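Local coordinates for protein metallophosphoesterase (Sphaerobacter thermophilus, PDB 3RQZ) that probably acts as a phosphatase of the calcineurin-like metallophosphoesterase superfamily, holding zinc ions in its metal site, at residues Leu93-Glu96 with His97-Leu101; Leu155-Arg158 with Glu159-Leu163; Tyr220-Ala223 with Asp224-Gln228. One frame throughout, in Å; residues are numbered along the deposited sequence.

How the interactions relate
All three contacts are local: each joins consecutive residues at the start of a helix, so none closes a loop and none nests in or crosses another. From the N terminus, interaction 1 opens helix 95-103, which packs against helices 45-55 and 64-69. Interaction 2 turns strand 154-158, at the border of the five-stranded sheet, into helix 159-163. Interaction 3 starts helix 222-232 soon after strand 212-218 of the six-stranded sheet and faces helices 16-26 and 236-244. Interactions 1 and 2 lie on opposite sides of the chain's centre, their centres about 37 Å apart. Interaction 3 does not touch either; its nearest atoms are about 14 Å from interaction 1 and 17 Å from interaction 2.

Interaction 1 (Leu93-Glu96 with His97-Leu101); sequences LQAE and HLQYL
Two backbone N-H groups converge on Gln94 O at the start of helix 95-103: Leu98 N bonds to it almost straight (3.0 Å, 177° at the hydrogen), while His97 N gives it a weak bond. Gln94 is the N-cap residue, and its own N-H is taken up by the residue three places on. His97 ND1 accepts from Gln94 N at 3.1 Å, with the donor in the ring plane, which is one half of a capping box. Gln94 lays its amide beside the imidazole, nearly coplanar with it at 8°, with Gln94 OE1 3.5 Å from His97 CE1. Glu96 approaches over a face instead. Its CG lies between the backbone N and the carbonyl carbon (chi1 71°), and Glu96 CG sits 3.7 Å from the His97 ring centroid in a CH-pi contact. Leucine suits the residue before the cap, because Leu93 CB meets Leu98 CD2 at 3.8 Å in a hydrophobic staple, and Leu93 CD1 reaches Leu101 CD1 one turn further on. The other ring nitrogen, His97 NE2, is hydrogen-bonded to Glu50 of helix 45-55. Because ND1 accepts a backbone N-H, the proton of a neutral His97 probably sits on NE2, toward Glu50, and the carboxylates of Glu50 and Glu96 would probably polarise the ring further.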
loop_
_atom_site.group_PDB
_atom_site.type_symbol
_atom_site.label_atom_id
_atom_site.label_comp_id
_atom_site.label_asym_id
_atom_site.label_seq_id
_atom_site.Cartn_x
_atom_site.Cartn_y
_atom_site.Cartn_z
ATOM N N LEU A 93 0.318 7.158 -18.135
ATOM C CA LEU A 93 0.185 8.340 -17.302
ATOM C C LEU A 93 0.185 9.628 -18.135
ATOM O O LEU A 93 1.042 9.836 -19.003
ATOM C CB LEU A 93 1.284 8.357 -16.239
ATOM C CG LEU A 93 1.341 7.107 -15.361
ATOM C CD1 LEU A 93 2.476 7.240 -14.314
ATOM C CD2 LEU A 93 -0.021 6.781 -14.692
ATOM N N GLN A 94 -0.816 10.462 -17.901
ATOM C CA GLN A 94 -0.902 11.767 -18.569
ATOM C C GLN A 94 -0.369 12.873 -17.635
ATOM O O GLN A 94 0.001 12.567 -16.493
ATOM C CB GLN A 94 -2.347 11.991 -18.979
ATOM C CG GLN A 94 -2.798 10.940 -19.985
ATOM C CD GLN A 94 -4.278 10.981 -20.228
ATOM O OE1 GLN A 94 -5.073 11.038 -19.279
ATOM N NE2 GLN A 94 -4.670 10.961 -21.506
ATOM N N ALA A 95 -0.331 14.132 -18.097
ATOM C CA ALA A 95 0.292 15.212 -17.317
ATOM C C ALA A 95 -0.224 15.301 -15.871
ATOM O O ALA A 95 0.557 15.377 -14.939
ATOM C CB ALA A 95 0.167 16.588 -18.040
ATOM N N GLU A 96 -1.539 15.245 -15.704
ATOM C CA GLU A 96 -2.152 15.417 -14.393
ATOM C C GLU A 96 -1.742 14.316 -13.400
ATOM O O GLU A 96 -1.566 14.599 -12.215
ATOM C CB GLU A 96 -3.682 15.478 -14.524
ATOM C CG GLU A 96 -4.300 14.104 -14.885
ATOM C CD GLU A 96 -5.798 14.140 -15.040
ATOM O OE1 GLU A 96 -6.286 13.831 -16.173
ATOM O OE2 GLU A 96 -6.482 14.471 -14.031
ATOM N N HIS A 97 -1.603 13.071 -13.887
ATOM C CA HIS A 97 -1.183 11.944 -13.050
ATOM C C HIS A 97 0.276 12.064 -12.689
ATOM O O HIS A 97 0.642 11.804 -11.537
ATOM C CB HIS A 97 -1.397 10.597 -13.742
ATOM C CG HIS A 97 -2.746 10.463 -14.354
ATOM N ND1 HIS A 97 -2.947 10.540 -15.713
ATOM C CD2 HIS A 97 -3.971 10.344 -13.790
ATOM C CE1 HIS A 97 -4.239 10.446 -15.967
ATOM N NE2 HIS A 97 -4.882 10.317 -14.818
ATOM N N LEU A 98 1.107 12.414 -13.685
ATOM C CA LEU A 98 2.528 12.680 -13.452
ATOM C C LEU A 98 2.741 13.812 -12.438
ATOM O O LEU A 98 3.553 13.682 -11.530
ATOM C CB LEU A 98 3.256 12.978 -14.778
ATOM C CG LEU A 98 3.173 11.756 -15.727
ATOM C CD1 LEU A 98 3.477 12.146 -17.196
ATOM C CD2 LEU A 98 4.096 10.632 -15.212
ATOM N N GLN A 99 2.016 14.918 -12.593
ATOM C CA GLN A 99 2.144 16.049 -11.650
ATOM C C GLN A 99 1.752 15.645 -10.239
ATOM O O GLN A 99 2.384 16.046 -9.261
ATOM C CB GLN A 99 1.287 17.239 -12.093
ATOM C CG GLN A 99 1.802 17.956 -13.338
ATOM C CD GLN A 99 0.777 18.947 -13.865
ATOM O OE1 GLN A 99 -0.103 19.367 -13.132
ATOM N NE2 GLN A 99 0.879 19.306 -15.140
ATOM N N TYR A 100 0.697 14.850 -10.119
ATOM C CA TYR A 100 0.283 14.446 -8.797
ATOM C C TYR A 100 1.343 13.561 -8.110
ATOM O O TYR A 100 1.681 13.764 -6.946
ATOM C CB TYR A 100 -1.077 13.712 -8.834
ATOM C CG TYR A 100 -1.468 13.165 -7.485
ATOM C CD1 TYR A 100 -1.935 14.017 -6.479
ATOM C CD2 TYR A 100 -1.393 11.790 -7.219
ATOM C CE1 TYR A 100 -2.291 13.526 -5.212
ATOM C CE2 TYR A 100 -1.742 11.277 -5.973
ATOM C CZ TYR A 100 -2.203 12.166 -4.960
ATOM O OH TYR A 100 -2.572 11.672 -3.725
ATOM N N LEU A 101 1.795 12.538 -8.822
ATOM C CA LEU A 101 2.818 11.628 -8.288
ATOM C C LEU A 101 4.090 12.377 -7.936
ATOM O O LEU A 101 4.653 12.124 -6.878
ATOM C CB LEU A 101 3.087 10.462 -9.224
ATOM C CG LEU A 101 1.901 9.502 -9.420
ATOM C CD1 LEU A 101 2.286 8.503 -10.476
ATOM C CD2 LEU A 101 1.430 8.805 -8.113
#

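Interaction 2 (Leu155-Arg158 with Glu159-Leu163); sequences LYIR and EDEAL
A chi1 of 61° sets Asp160 CG between its backbone N and carbonyl carbon, swinging the carboxylate back toward Arg158, whose chain bends at chi3 (34°) to meet it. The result is a salt bridge, Arg158 NH2 to Asp160 OD2 at 2.8 Å, yet the acid comes over a face of the guanidinium: Asp160 OD1 lies 3.2 Å from Arg158 CZ. Arginine suits this partly exposed place, since its long, flexible chain can bring the guanidinium to Asp160 at the helix start.

Glu161 serves the backbone instead. Its OE1 accepts from Arg158 N at 2.9 Å, met on the anti side of the carboxylate in a nearly straight bond (169°), while its OE2 is hydrogen-bonded to His169. Arg158 O in turn receives Ala162 N at 3.0 Å, the first full turn of helix. Toward the interior, Ile157 CD1 touches Ala162 CB at 3.8 Å, and both side chains pack on Ala134 of helix 131-137, where a small methyl fits.

With Arg158 as N-cap, the glutamate at the third helical position supplies one half of a capping box and Ile157 with Ala162 forms a small hydrophobic staple, a helix start that here ends the border strand of a sheet in the calcineurin-like fold.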
loop_
_atom_site.group_PDB
_atom_site.type_symbol
_atom_site.label_atom_id
_atom_site.label_comp_id
_atom_site.label_asym_id
_atom_site.label_seq_id
_atom_site.Cartn_x
_atom_site.Cartn_y
_atom_site.Cartn_z
ATOM N N LEU A 155 0.901 -6.786 8.640
ATOM C CA LEU A 155 1.907 -7.044 9.661
ATOM C C LEU A 155 1.721 -6.053 10.805
ATOM O O LEU A 155 1.289 -4.912 10.584
ATOM C CB LEU A 155 3.320 -6.846 9.056
ATOM C CG LEU A 155 4.558 -6.956 9.953
ATOM C CD1 LEU A 155 5.721 -7.688 9.256
ATOM C CD2 LEU A 155 5.041 -5.578 10.451
ATOM N N TYR A 156 2.039 -6.494 12.024
ATOM C CA TYR A 156 2.262 -5.586 13.126
ATOM C C TYR A 156 3.345 -6.136 14.058
ATOM O O TYR A 156 3.460 -7.351 14.266
ATOM C CB TYR A 156 0.960 -5.246 13.894
ATOM C CG TYR A 156 0.267 -6.395 14.611
ATOM C CD1 TYR A 156 -0.769 -7.101 13.989
ATOM C CD2 TYR A 156 0.629 -6.756 15.916
ATOM C CE1 TYR A 156 -1.405 -8.155 14.634
ATOM C CE2 TYR A 156 -0.016 -7.799 16.594
ATOM C CZ TYR A 156 -1.034 -8.489 15.943
ATOM O OH TYR A 156 -1.670 -9.519 16.570
ATOM N N ILE A 157 4.150 -5.235 14.603
ATOM C CA ILE A 157 5.128 -5.626 15.639
ATOM C C ILE A 157 5.246 -4.480 16.650
ATOM O O ILE A 157 5.244 -3.330 16.251
ATOM C CB ILE A 157 6.500 -5.972 15.002
ATOM C CG1 ILE A 157 7.450 -6.587 16.034
ATOM C CG2 ILE A 157 7.115 -4.721 14.272
ATOM C CD1 ILE A 157 8.678 -7.293 15.376
ATOM N N ARG A 158 5.284 -4.803 17.947
ATOM C CA ARG A 158 5.580 -3.800 18.980
ATOM C C ARG A 158 7.100 -3.607 19.175
ATOM O O ARG A 158 7.909 -4.475 18.844
ATOM C CB ARG A 158 4.872 -4.120 20.308
ATOM C CG ARG A 158 4.753 -2.910 21.242
ATOM C CD ARG A 158 3.711 -3.085 22.335
ATOM N NE ARG A 158 3.638 -4.466 22.778
ATOM C CZ ARG A 158 4.026 -4.897 23.969
ATOM N NH1 ARG A 158 3.929 -6.194 24.260
ATOM N NH2 ARG A 158 4.491 -4.036 24.881
ATOM N N GLU A 159 7.475 -2.450 19.698
ATOM C CA GLU A 159 8.888 -2.096 19.855
ATOM C C GLU A 159 9.645 -3.081 20.752
ATOM O O GLU A 159 10.739 -3.528 20.396
ATOM C CB GLU A 159 9.005 -0.663 20.373
ATOM C CG GLU A 159 10.422 -0.165 20.581
ATOM C CD GLU A 159 10.478 1.297 21.035
ATOM O OE1 GLU A 159 9.612 1.720 21.839
ATOM O OE2 GLU A 159 11.388 2.029 20.599
ATOM N N ASP A 160 9.064 -3.443 21.892
ATOM C CA ASP A 160 9.743 -4.385 22.786
ATOM C C ASP A 160 9.950 -5.769 22.154
ATOM O O ASP A 160 10.971 -6.400 22.398
ATOM C CB ASP A 160 9.043 -4.499 24.148
ATOM C CG ASP A 160 7.603 -4.997 24.048
ATOM O OD1 ASP A 160 7.053 -5.157 22.943
ATOM O OD2 ASP A 160 7.012 -5.218 25.112
ATOM N N GLU A 161 8.992 -6.215 21.339
ATOM C CA GLU A 161 9.094 -7.486 20.628
ATOM C C GLU A 161 10.239 -7.402 19.628
ATOM O O GLU A 161 11.088 -8.293 19.587
ATOM C CB GLU A 161 7.798 -7.812 19.844
ATOM C CG GLU A 161 6.570 -8.269 20.690
ATOM C CD GLU A 161 5.267 -8.318 19.867
ATOM O OE1 GLU A 161 5.062 -7.482 18.941
ATOM O OE2 GLU A 161 4.430 -9.204 20.144
ATOM N N ALA A 162 10.245 -6.332 18.816
ATOM C CA ALA A 162 11.275 -6.159 17.803
ATOM C C ALA A 162 12.647 -6.170 18.466
ATOM O O ALA A 162 13.566 -6.815 17.975
ATOM C CB ALA A 162 11.065 -4.844 17.004
ATOM N N LEU A 163 12.773 -5.454 19.584
ATOM C CA LEU A 163 14.075 -5.323 20.260
ATOM C C LEU A 163 14.535 -6.622 20.921
ATOM O O LEU A 163 15.737 -6.826 21.115
ATOM C CB LEU A 163 14.080 -4.171 21.268
ATOM C CG LEU A 163 13.947 -2.732 20.733
ATOM C CD1 LEU A 163 13.839 -1.740 21.901
ATOM C CD2 LEU A 163 15.072 -2.315 19.764
#

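Interaction 3 (Tyr220-Ala223 with Asp224-Gln228); sequences YRIA and DTQAQ
Helix 222-232 begins at the N-cap residue Arg221, whose side chain is joined to that of Asp224, the third residue of the helix, by a salt bridge. Arg221 NE bonds to Asp224 OD2 at 2.9 Å. Asp224 OD2 lies in the guanidinium plane of Arg221, whereas Arg221 NE comes from above the carboxylate plane, and the two planes stand 63° apart. An aspartate at this position could accept the N-H of the N-cap residue in a capping box; here its carboxylate turns to the arginine side chain instead. Both residues are polar and suit the outer side of the helix start. Arg221 O is shared by Asp224 N at 3.0 Å and, weakly, by Thr225 N, while Gln226 N to Ile222 O (2.8 Å) is the first strong bond of the regular helical pattern.

The preceding Tyr220 and Thr225 occupy the two places of a hydrophobic staple, but the threonine brings a hydroxyl: Thr225 OG1 lies at the ring edge, 4.0 Å from Tyr220 CE2. The hydroxyls of both bond to Asn15, two residues beyond the zinc ligand His13, so this helix start packs beside the loop that carries a metal ligand. Ile222 lays CG1 over the Tyr220 ring, off centre. With Ile222 CG2 anti to the backbone N, its methyl lies against the Gln226 amide, 3.6 Å from Gln226 CD, and Gln226 NE2 is hydrogen-bonded to Val239 O in helix 236-244.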
loop_
_atom_site.group_PDB
_atom_site.type_symbol
_atom_site.label_atom_id
_atom_site.label_comp_id
_atom_site.label_asym_id
_atom_site.label_seq_id
_atom_site.Cartn_x
_atom_site.Cartn_y
_atom_site.Cartn_z
ATOM N N TYR A 220 -12.567 -9.749 -4.158
ATOM C CA TYR A 220 -12.915 -8.844 -5.247
ATOM C C TYR A 220 -12.931 -9.673 -6.516
ATOM O O TYR A 220 -12.544 -10.840 -6.482
ATOM C CB TYR A 220 -11.939 -7.655 -5.338
ATOM C CG TYR A 220 -10.532 -8.012 -5.803
ATOM C CD1 TYR A 220 -9.559 -8.423 -4.898
ATOM C CD2 TYR A 220 -10.176 -7.923 -7.165
ATOM C CE1 TYR A 220 -8.246 -8.736 -5.326
ATOM C CE2 TYR A 220 -8.867 -8.244 -7.604
ATOM C CZ TYR A 220 -7.922 -8.647 -6.683
ATOM O OH TYR A 220 -6.659 -8.952 -7.125
ATOM N N ARG A 221 -13.401 -9.101 -7.620
ATOM C CA ARG A 221 -13.534 -9.888 -8.833
ATOM C C ARG A 221 -12.201 -9.950 -9.577
ATOM O O ARG A 221 -11.961 -9.186 -10.513
ATOM C CB ARG A 221 -14.675 -9.362 -9.708
ATOM C CG ARG A 221 -16.076 -9.616 -9.121
ATOM C CD ARG A 221 -17.207 -9.248 -10.120
ATOM N NE ARG A 221 -17.223 -7.813 -10.446
ATOM C CZ ARG A 221 -17.703 -6.857 -9.643
ATOM N NH1 ARG A 221 -18.226 -7.178 -8.463
ATOM N NH2 ARG A 221 -17.661 -5.574 -10.008
ATOM N N ILE A 222 -11.345 -10.878 -9.149
ATOM C CA ILE A 222 -10.024 -11.084 -9.737
ATOM C C ILE A 222 -10.112 -11.333 -11.243
ATOM O O ILE A 222 -9.299 -10.805 -11.999
ATOM C CB ILE A 222 -9.277 -12.270 -9.048
ATOM C CG1 ILE A 222 -8.929 -11.914 -7.596
ATOM C CG2 ILE A 222 -7.994 -12.642 -9.813
ATOM C CD1 ILE A 222 -8.546 -13.133 -6.768
ATOM N N ALA A 223 -11.119 -12.108 -11.665
ATOM C CA ALA A 223 -11.365 -12.388 -13.083
ATOM C C ALA A 223 -11.455 -11.108 -13.910
ATOM O O ALA A 223 -10.992 -11.071 -15.054
ATOM C CB ALA A 223 -12.648 -13.208 -13.264
ATOM N N ASP A 224 -12.045 -10.065 -13.330
ATOM C CA ASP A 224 -12.256 -8.807 -14.068
ATOM C C ASP A 224 -10.929 -8.048 -14.245
ATOM O O ASP A 224 -10.627 -7.538 -15.334
ATOM C CB ASP A 224 -13.280 -7.906 -13.359
ATOM C CG ASP A 224 -14.710 -8.448 -13.417
ATOM O OD1 ASP A 224 -14.956 -9.521 -14.010
ATOM O OD2 ASP A 224 -15.595 -7.769 -12.840
ATOM N N THR A 225 -10.133 -7.975 -13.181
ATOM C CA THR A 225 -8.801 -7.368 -13.277
ATOM C C THR A 225 -7.954 -8.184 -14.268
ATOM O O THR A 225 -7.262 -7.627 -15.121
ATOM C CB THR A 225 -8.122 -7.296 -11.909
ATOM O OG1 THR A 225 -8.806 -6.329 -11.114
ATOM C CG2 THR A 225 -6.656 -6.888 -12.028
ATOM N N GLN A 226 -8.023 -9.507 -14.140
ATOM C CA GLN A 226 -7.306 -10.399 -15.042
ATOM C C GLN A 226 -7.716 -10.176 -16.509
ATOM O O GLN A 226 -6.851 -10.058 -17.371
ATOM C CB GLN A 226 -7.481 -11.853 -14.617
ATOM C CG GLN A 226 -6.689 -12.225 -13.351
ATOM C CD GLN A 226 -6.835 -13.713 -13.057
ATOM O OE1 GLN A 226 -7.912 -14.264 -13.241
ATOM N NE2 GLN A 226 -5.756 -14.361 -12.617
ATOM N N ALA A 227 -9.014 -10.053 -16.770
ATOM C CA ALA A 227 -9.520 -9.736 -18.117
ATOM C C ALA A 227 -8.958 -8.408 -18.654
ATOM O O ALA A 227 -8.547 -8.305 -19.824
ATOM C CB ALA A 227 -11.041 -9.704 -18.125
ATOM N N GLN A 228 -8.944 -7.402 -17.793
ATOM C CA GLN A 228 -8.459 -6.088 -18.159
ATOM C C GLN A 228 -6.954 -6.131 -18.446
ATOM O O GLN A 228 -6.482 -5.436 -19.330
ATOM C CB GLN A 228 -8.725 -5.083 -17.023
ATOM C CG GLN A 228 -10.196 -4.777 -16.768
ATOM C CD GLN A 228 -10.417 -3.965 -15.499
ATOM O OE1 GLN A 228 -9.477 -3.681 -14.728
ATOM N NE2 GLN A 228 -11.671 -3.580 -15.269
#